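Local coordinates for uncharacterized protein (Arthrobacter sp., PDB 3BL4) that is of unknown function but belongs to a family grouped with the STAS domains, and forms a dimer whose sheets run on from one subunit into the other, at residues 12-17 with 42-47; 24-29 with 55-60; 79-84 with 105-110. All blocks are in the same frame, centred on the assembly; numbering follows the deposited sequence.

Contact 1 (12-17 with 42-47)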
loop_
_atom_site.group_PDB
_atom_site.type_symbol
_atom_site.label_atom_id
_atom_site.label_comp_id
_atom_site.label_asym_id
_atom_site.label_seq_id
_atom_site.Cartn_x
_atom_site.Cartn_y
_atom_site.Cartn_z
ATOM N N ALA A 12 12.233 -13.417 13.108
ATOM C CA ALA A 12 11.373 -12.698 12.156
ATOM C C ALA A 12 11.905 -11.293 11.844
ATOM O O ALA A 12 11.148 -10.431 11.385
ATOM C CB ALA A 12 9.919 -12.630 12.691
ATOM N N GLY A 13 13.205 -11.088 12.087
ATOM C CA GLY A 13 13.834 -9.763 12.038
ATOM C C GLY A 13 13.124 -8.710 12.888
ATOM O O GLY A 13 13.051 -7.548 12.494
ATOM N N LEU A 14 12.594 -9.116 14.044
ATOM C CA LEU A 14 11.749 -8.241 14.853
ATOM C C LEU A 14 12.252 -8.199 16.294
ATOM O O LEU A 14 12.536 -9.243 16.873
ATOM C CB LEU A 14 10.282 -8.706 14.789
ATOM C CG LEU A 14 9.220 -7.975 15.628
ATOM C CD1 LEU A 14 9.050 -6.496 15.248
ATOM C CD2 LEU A 14 7.902 -8.701 15.508
ATOM N N THR A 15 12.374 -6.984 16.841
ATOM C CA THR A 15 12.755 -6.756 18.225
ATOM C C THR A 15 11.975 -5.562 18.802
ATOM O O THR A 15 11.662 -4.623 18.084
ATOM C CB THR A 15 14.265 -6.476 18.356
ATOM O OG1 THR A 15 14.575 -5.237 17.726
ATOM C CG2 THR A 15 15.113 -7.582 17.719
ATOM N N LEU A 16 11.611 -5.644 20.085
ATOM C CA LEU A 16 11.134 -4.488 20.853
ATOM C C LEU A 16 12.283 -4.078 21.753
ATOM O O LEU A 16 12.715 -4.863 22.610
ATOM C CB LEU A 16 9.888 -4.816 21.690
ATOM C CG LEU A 16 9.343 -3.714 22.616
ATOM C CD1 LEU A 16 8.837 -2.507 21.833
ATOM C CD2 LEU A 16 8.256 -4.242 23.560
ATOM N N GLY A 17 12.780 -2.865 21.547
ATOM C CA GLY A 17 13.921 -2.356 22.298
ATOM C C GLY A 17 13.567 -1.913 23.702
ATOM O O GLY A 17 12.391 -1.708 24.037
ATOM N N LEU A 42 1.619 -9.296 11.468
ATOM C CA LEU A 42 1.055 -10.253 12.428
ATOM C C LEU A 42 2.028 -10.471 13.570
ATOM O O LEU A 42 1.634 -10.448 14.713
ATOM C CB LEU A 42 0.716 -11.604 11.775
ATOM C CG LEU A 42 0.283 -12.710 12.747
ATOM C CD1 LEU A 42 -0.976 -12.302 13.488
ATOM C CD2 LEU A 42 0.069 -14.040 12.016
ATOM N N ARG A 43 3.300 -10.665 13.239
ATOM C CA ARG A 43 4.350 -10.879 14.232
ATOM C C ARG A 43 4.575 -9.649 15.120
ATOM O O ARG A 43 4.860 -9.787 16.300
ATOM C CB ARG A 43 5.670 -11.279 13.554
ATOM C CG ARG A 43 5.624 -12.569 12.714
ATOM C CD ARG A 43 5.112 -13.804 13.488
ATOM N NE ARG A 43 5.944 -14.120 14.652
ATOM C CZ ARG A 43 7.145 -14.714 14.613
ATOM N NH1 ARG A 43 7.712 -15.097 13.467
ATOM N NH2 ARG A 43 7.798 -14.924 15.747
ATOM N N VAL A 44 4.485 -8.461 14.540
ATOM C CA VAL A 44 4.557 -7.214 15.310
ATOM C C VAL A 44 3.438 -7.158 16.342
ATOM O O VAL A 44 3.663 -6.797 17.503
ATOM C CB VAL A 44 4.411 -5.979 14.410
ATOM C CG1 VAL A 44 4.100 -4.737 15.257
ATOM C CG2 VAL A 44 5.662 -5.781 13.541
ATOM N N ASN A 45 2.228 -7.495 15.899
ATOM C CA ASN A 45 1.046 -7.466 16.760
ATOM C C ASN A 45 1.130 -8.520 17.844
ATOM O O ASN A 45 0.810 -8.229 18.974
ATOM C CB ASN A 45 -0.256 -7.628 15.946
ATOM C CG ASN A 45 -0.569 -6.408 15.074
ATOM O OD1 ASN A 45 -0.162 -5.289 15.392
ATOM N ND2 ASN A 45 -1.295 -6.626 13.970
ATOM N N GLN A 46 1.578 -9.723 17.505
ATOM C CA GLN A 46 1.733 -10.782 18.504
ATOM C C GLN A 46 2.780 -10.411 19.564
ATOM O O GLN A 46 2.601 -10.703 20.745
ATOM C CB GLN A 46 2.102 -12.103 17.838
ATOM C CG GLN A 46 1.002 -12.703 16.977
ATOM C CD GLN A 46 1.440 -13.994 16.277
ATOM O OE1 GLN A 46 2.615 -14.178 15.967
ATOM N NE2 GLN A 46 0.487 -14.897 16.048
ATOM N N LEU A 47 3.856 -9.750 19.150
ATOM C CA LEU A 47 4.902 -9.329 20.090
ATOM C C LEU A 47 4.390 -8.234 21.003
ATOM O O LEU A 47 4.709 -8.222 22.176
ATOM C CB LEU A 47 6.155 -8.859 19.339
ATOM C CG LEU A 47 7.303 -8.228 20.123
ATOM C CD1 LEU A 47 7.742 -9.155 21.245
ATOM C CD2 LEU A 47 8.456 -7.911 19.197
#
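Strand 14-16, which brings L14 into contact, lies over segment 42-47 of helix 34-48 with the two axes 9.4 Å apart at their closest and their chain directions only 28° from parallel. L14 does most of the work. Its CG stands anti to the backbone N (chi1 177°), and the two methyls below it part to different targets. CD1 lies 3.9 Å from CG2 of V44, the two side chains crossing at about a right angle, whereas CD2 comes to 3.3 Å from the carbonyl O of R43. That oxygen is already engaged by L47 N in the helix, which makes a methyl neighbour acceptable. L47 meets L14 tip to tip, with its CD2 3.7 Å from L14 CG, and the same methyl reaches L16 CB at 4.2 Å. An alanine in place of L14 would lose both methyls and CG, and would probably open a gap between V44 CG2 and L47 CD2. At the loop end the small CB of A12 sits over one face of the R43 guanidinium, 3.4 Å from NH1. The bent arginine chain also gives T10 O a hydrogen bond from NH2. With no hydrogen bond between the two segments, the strand is held to the helix mainly by branched aliphatic groups, through shape and the shedding of water, while its own backbone bonds go to strand 22-25.

Contact 2 (24-29 with 55-60)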
loop_
_atom_site.group_PDB
_atom_site.type_symbol
_atom_site.label_atom_id
_atom_site.label_comp_id
_atom_site.label_asym_id
_atom_site.label_seq_id
_atom_site.Cartn_x
_atom_site.Cartn_y
_atom_site.Cartn_z
ATOM N N LEU A 24 11.544 -3.559 12.922
ATOM C CA LEU A 24 11.246 -4.640 11.982
ATOM C C LEU A 24 12.177 -4.593 10.766
ATOM O O LEU A 24 12.276 -3.581 10.080
ATOM C CB LEU A 24 9.785 -4.549 11.522
ATOM C CG LEU A 24 9.290 -5.564 10.479
ATOM C CD1 LEU A 24 9.355 -7.014 10.977
ATOM C CD2 LEU A 24 7.885 -5.183 10.015
ATOM N N THR A 25 12.838 -5.713 10.490
ATOM C CA THR A 25 13.610 -5.852 9.271
ATOM C C THR A 25 12.678 -6.395 8.200
ATOM O O THR A 25 12.288 -7.564 8.235
ATOM C CB THR A 25 14.841 -6.759 9.477
ATOM O OG1 THR A 25 15.817 -6.035 10.228
ATOM C CG2 THR A 25 15.462 -7.156 8.143
ATOM N N TRP A 26 12.280 -5.508 7.291
ATOM C CA TRP A 26 11.369 -5.842 6.214
ATOM C C TRP A 26 11.659 -4.922 5.034
ATOM O O TRP A 26 11.753 -3.727 5.223
ATOM C CB TRP A 26 9.878 -5.701 6.612
ATOM C CG TRP A 26 9.016 -6.164 5.475
ATOM C CD1 TRP A 26 8.625 -7.451 5.213
ATOM C CD2 TRP A 26 8.549 -5.372 4.371
ATOM N NE1 TRP A 26 7.921 -7.495 4.036
ATOM C CE2 TRP A 26 7.865 -6.233 3.498
ATOM C CE3 TRP A 26 8.642 -4.011 4.041
ATOM C CZ2 TRP A 26 7.259 -5.776 2.314
ATOM C CZ3 TRP A 26 8.041 -3.563 2.863
ATOM C CH2 TRP A 26 7.360 -4.439 2.024
ATOM N N PRO A 27 11.817 -5.480 3.818
ATOM C CA PRO A 27 11.859 -6.904 3.505
ATOM C C PRO A 27 13.209 -7.467 3.902
ATOM O O PRO A 27 14.152 -6.706 4.111
ATOM C CB PRO A 27 11.673 -6.948 1.980
ATOM C CG PRO A 27 11.458 -5.584 1.551
ATOM C CD PRO A 27 11.990 -4.679 2.607
ATOM N N ARG A 28 13.290 -8.783 4.031
ATOM C CA ARG A 28 14.529 -9.426 4.438
ATOM C C ARG A 28 15.529 -9.486 3.271
ATOM O O ARG A 28 16.744 -9.492 3.496
ATOM C CB ARG A 28 14.244 -10.830 4.993
ATOM C CG ARG A 28 13.375 -10.840 6.263
ATOM C CD ARG A 28 14.156 -10.450 7.519
ATOM N N GLY A 29 15.016 -9.532 2.040
ATOM C CA GLY A 29 15.853 -9.527 0.837
ATOM C C GLY A 29 15.173 -8.893 -0.366
ATOM O O GLY A 29 14.412 -7.932 -0.225
HETATM N N MSE A 55 7.288 2.152 15.722
HETATM C CA MSE A 55 8.041 1.144 14.980
HETATM C C MSE A 55 8.889 1.768 13.889
HETATM O O MSE A 55 8.437 2.653 13.162
HETATM C CB MSE A 55 7.118 0.146 14.307
HETATM C CG MSE A 55 7.851 -0.914 13.529
HETATM SE SE MSE A 55 6.731 -2.447 13.257
HETATM C CE MSE A 55 5.493 -1.689 12.206
ATOM N N LEU A 56 10.123 1.285 13.792
ATOM C CA LEU A 56 10.976 1.535 12.644
ATOM C C LEU A 56 10.924 0.283 11.763
ATOM O O LEU A 56 11.177 -0.822 12.250
ATOM C CB LEU A 56 12.407 1.816 13.123
ATOM C CG LEU A 56 13.486 2.026 12.056
ATOM C CD1 LEU A 56 13.488 3.450 11.596
ATOM C CD2 LEU A 56 14.853 1.646 12.598
ATOM N N VAL A 57 10.554 0.445 10.489
ATOM C CA VAL A 57 10.670 -0.641 9.504
ATOM C C VAL A 57 11.944 -0.393 8.718
ATOM O O VAL A 57 12.025 0.534 7.913
ATOM C CB VAL A 57 9.435 -0.772 8.573
ATOM C CG1 VAL A 57 9.554 -1.987 7.649
ATOM C CG2 VAL A 57 8.151 -0.906 9.393
ATOM N N ASP A 58 12.958 -1.203 9.007
ATOM C CA ASP A 58 14.258 -1.064 8.385
ATOM C C ASP A 58 14.221 -1.813 7.056
ATOM O O ASP A 58 14.296 -3.047 7.022
ATOM C CB ASP A 58 15.339 -1.632 9.318
ATOM C CG ASP A 58 16.749 -1.238 8.917
ATOM O OD1 ASP A 58 16.964 -0.610 7.851
ATOM O OD2 ASP A 58 17.660 -1.578 9.694
HETATM N N MSE A 59 14.083 -1.050 5.972
HETATM C CA MSE A 59 14.082 -1.598 4.616
HETATM C C MSE A 59 15.458 -1.453 3.970
HETATM O O MSE A 59 15.593 -1.704 2.791
HETATM C CB MSE A 59 13.017 -0.913 3.738
HETATM C CG MSE A 59 11.616 -0.908 4.303
HETATM SE SE MSE A 59 10.350 0.093 3.271
HETATM C CE MSE A 59 11.240 1.693 3.082
ATOM N N ALA A 60 16.470 -1.079 4.755
ATOM C CA ALA A 60 17.829 -0.817 4.267
ATOM C C ALA A 60 18.880 -1.738 4.913
ATOM O O ALA A 60 19.989 -1.285 5.201
ATOM C CB ALA A 60 18.183 0.638 4.533
#
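L24 and V57 sit side by side in the parallel ladder of a beta-alpha-beta unit, in which strand 22-25 leads through helix 34-48 to strand 53-58. L24 uses both of its backbone polar atoms here: its N gives a nearly straight bond to L56 O (2.8 Å, 171°), and its O takes one from D58 N at 2.7 Å. One step on the ladder weakens. W26 N reaches D58 O over 3.2 Å from 43° above the carbonyl plane, as the chain begins to leave the sheet. On the face turned to the helix, L24 packs on A40, and its CB lies 4.1 Å from the SE of M55; a long unbranched methionine-type chain, here as selenomethionine, can bend at chi3 to fit a buried layer. W26 has CG anti to its backbone N (chi1 -176°), its CB 3.9 Å from V57 CG1, and that valine methyl lies near the plane of the indole, at its edge. P27 follows through a cis peptide, which folds the proline back on the aromatic residue before it, so that P27 CG rests 3.9 Å above the centre of the W26 ring. P27 CD, on the same proline ring, also meets CB of selenomethionine M59 at 4.1 Å, the two side chains crossing obliquely. Residues M55 to D58 also pair in parallel with a strand of the second subunit, and W26 meets F98 of that subunit. On the face shared with T25, D58 ends the strand in an Asx turn, its OD1 accepting A60 N at 3.2 Å.

Contact 3 (79-84 with 105-110). With SO4 (sulfate ion), chain C.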
loop_
_atom_site.group_PDB
_atom_site.type_symbol
_atom_site.label_atom_id
_atom_site.label_comp_id
_atom_site.label_asym_id
_atom_site.label_seq_id
_atom_site.Cartn_x
_atom_site.Cartn_y
_atom_site.Cartn_z
ATOM N N ALA A 79 -1.919 3.948 -17.545
ATOM C CA ALA A 79 -2.770 5.008 -17.024
ATOM C C ALA A 79 -1.962 6.302 -16.869
ATOM O O ALA A 79 -0.881 6.287 -16.313
ATOM C CB ALA A 79 -3.353 4.589 -15.696
ATOM N N SER A 80 -2.486 7.420 -17.348
ATOM C CA SER A 80 -1.773 8.706 -17.271
ATOM C C SER A 80 -2.052 9.453 -15.962
ATOM O O SER A 80 -1.246 10.282 -15.523
ATOM C CB SER A 80 -2.154 9.596 -18.457
ATOM O OG SER A 80 -3.558 9.810 -18.472
ATOM N N ARG A 81 -3.212 9.189 -15.368
ATOM C CA ARG A 81 -3.532 9.629 -14.013
ATOM C C ARG A 81 -4.645 8.735 -13.508
ATOM O O ARG A 81 -5.360 8.147 -14.317
ATOM C CB ARG A 81 -3.935 11.106 -13.977
ATOM C CG ARG A 81 -5.020 11.504 -14.935
ATOM C CD ARG A 81 -4.932 12.988 -15.353
ATOM N NE ARG A 81 -5.358 13.922 -14.299
ATOM C CZ ARG A 81 -4.565 14.749 -13.618
ATOM N NH1 ARG A 81 -3.258 14.783 -13.834
ATOM N NH2 ARG A 81 -5.090 15.568 -12.708
ATOM N N ILE A 82 -4.785 8.582 -12.195
ATOM C CA ILE A 82 -5.790 7.633 -11.672
ATOM C C ILE A 82 -6.666 8.264 -10.600
ATOM O O ILE A 82 -6.157 8.753 -9.628
ATOM C CB ILE A 82 -5.152 6.361 -11.096
ATOM C CG1 ILE A 82 -4.207 5.706 -12.116
ATOM C CG2 ILE A 82 -6.234 5.389 -10.653
ATOM C CD1 ILE A 82 -3.641 4.364 -11.669
ATOM N N ALA A 83 -7.982 8.281 -10.812
ATOM C CA ALA A 83 -8.928 8.734 -9.803
ATOM C C ALA A 83 -9.538 7.480 -9.236
ATOM O O ALA A 83 -10.064 6.666 -9.985
ATOM C CB ALA A 83 -10.017 9.615 -10.412
ATOM N N LEU A 84 -9.466 7.305 -7.925
ATOM C CA LEU A 84 -10.058 6.147 -7.311
ATOM C C LEU A 84 -11.300 6.618 -6.586
ATOM O O LEU A 84 -11.217 7.460 -5.704
ATOM C CB LEU A 84 -9.059 5.455 -6.381
ATOM C CG LEU A 84 -7.778 5.050 -7.127
ATOM C CD1 LEU A 84 -6.714 6.128 -6.991
ATOM C CD2 LEU A 84 -7.232 3.710 -6.692
ATOM N N PRO A 105 3.495 5.641 -11.405
ATOM C CA PRO A 105 4.213 6.917 -11.327
ATOM C C PRO A 105 3.336 8.154 -11.541
ATOM O O PRO A 105 3.774 9.281 -11.319
ATOM C CB PRO A 105 5.213 6.791 -12.468
ATOM C CG PRO A 105 4.486 6.017 -13.485
ATOM C CD PRO A 105 3.539 5.094 -12.774
ATOM N N CYS A 106 2.110 7.948 -11.981
ATOM C CA CYS A 106 1.252 9.040 -12.383
ATOM C C CYS A 106 0.524 9.592 -11.193
ATOM O O CYS A 106 0.512 8.975 -10.126
ATOM C CB CYS A 106 0.234 8.558 -13.407
ATOM S SG CYS A 106 -0.756 7.165 -12.864
ATOM N N PRO A 107 -0.084 10.765 -11.365
ATOM C CA PRO A 107 -0.952 11.318 -10.354
ATOM C C PRO A 107 -2.107 10.401 -9.995
ATOM O O PRO A 107 -2.713 9.766 -10.867
ATOM C CB PRO A 107 -1.483 12.607 -11.026
ATOM C CG PRO A 107 -0.447 12.976 -11.952
ATOM C CD PRO A 107 0.038 11.689 -12.512
ATOM N N THR A 108 -2.385 10.323 -8.702
ATOM C CA THR A 108 -3.485 9.532 -8.194
ATOM C C THR A 108 -4.194 10.358 -7.138
ATOM O O THR A 108 -3.573 11.185 -6.486
ATOM C CB THR A 108 -2.982 8.231 -7.568
ATOM O OG1 THR A 108 -2.180 8.540 -6.434
ATOM C CG2 THR A 108 -2.171 7.434 -8.558
ATOM N N LYS A 109 -5.499 10.157 -7.000
ATOM C CA LYS A 109 -6.285 10.906 -6.036
ATOM C C LYS A 109 -7.541 10.106 -5.698
ATOM O O LYS A 109 -8.076 9.381 -6.542
ATOM C CB LYS A 109 -6.656 12.276 -6.614
ATOM C CG LYS A 109 -7.332 13.221 -5.642
ATOM C CD LYS A 109 -7.486 14.646 -6.233
ATOM C CE LYS A 109 -6.205 15.467 -6.091
ATOM N NZ LYS A 109 -5.760 15.600 -4.690
ATOM N N PHE A 110 -8.005 10.260 -4.463
ATOM C CA PHE A 110 -9.185 9.563 -3.976
ATOM C C PHE A 110 -10.384 10.524 -3.990
ATOM O O PHE A 110 -10.241 11.704 -3.655
ATOM C CB PHE A 110 -8.923 9.032 -2.555
ATOM C CG PHE A 110 -10.136 8.489 -1.880
ATOM C CD1 PHE A 110 -10.631 7.237 -2.216
ATOM C CD2 PHE A 110 -10.802 9.234 -0.920
ATOM C CE1 PHE A 110 -11.761 6.726 -1.602
ATOM C CE2 PHE A 110 -11.950 8.730 -0.304
ATOM C CZ PHE A 110 -12.418 7.467 -0.637
HETATM S S SO4 C . -5.336 12.100 -2.285
HETATM O O1 SO4 C . -4.769 13.166 -3.111
HETATM O O2 SO4 C . -6.797 12.094 -2.388
HETATM O O3 SO4 C . -4.802 10.811 -2.704
HETATM O O4 SO4 C . -4.956 12.315 -0.896
#
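I82 N and P107 O make the shortest of three backbone hydrogen bonds here, 2.7 Å long. Beyond it the parallel ladder continues with K109 N to I82 O at 3.1 Å and L84 N to K109 O at 2.9 Å. A sulfate ion, probably from the crystallisation liquor, is gripped by two donors on 105-110: F110 N meets its O2 at 3.0 Å with an almost straight N-H (171°), and K109 NZ meets its O1 at 3.1 Å. The lysine chain bends at its last two torsions, and chi4 of -58° brings NZ round to the anion. R81 spends its polar end on helix 114-121, with NH2 bonded to W120 O and the guanidinium in a cation-pi contact with W120, while P107 CG lies 3.8 Å from R81 NH1. C106 packs into the corner at S80 and R81, its CB against S80 O. Its chi1 of 55° turns SG toward I82, 3.8 Å from I82 CG1. The beta-branched I82 also touches T108, with I82 CB 4.1 Å from T108 CG2. On this face L84 packs against helix 92-102, while A83 and R81 touch helix 114-121; strand 79-85 also pairs in parallel with a strand of the second subunit. The backbone thus sets the register, and the anion would probably offset part of the lysine's charge while occupying an N-H that points away from the neighbouring strand.

Along the chain, contacts 1 and 2 alternate in their segments and both close before contact 3 opens. The first two touch, their centres 11 Å apart, and share one three-stranded sheet: contact 1 sets helix 34-48 against one of its outer strands, 14-16, and contact 2 joins strands 22-25 and 53-58. Contact 3, centred 28 Å from contact 2 and 34 Å from contact 1, belongs to a separate two-stranded sheet across the chain's centre. Each subunit is therefore stretched into two halves. Contacts 2 and 3 both meet the second subunit through parallel ladders, consistent with strand 53-58 pairing with strand 79-85 of the partner, so that two composite sheets tie the dimer together.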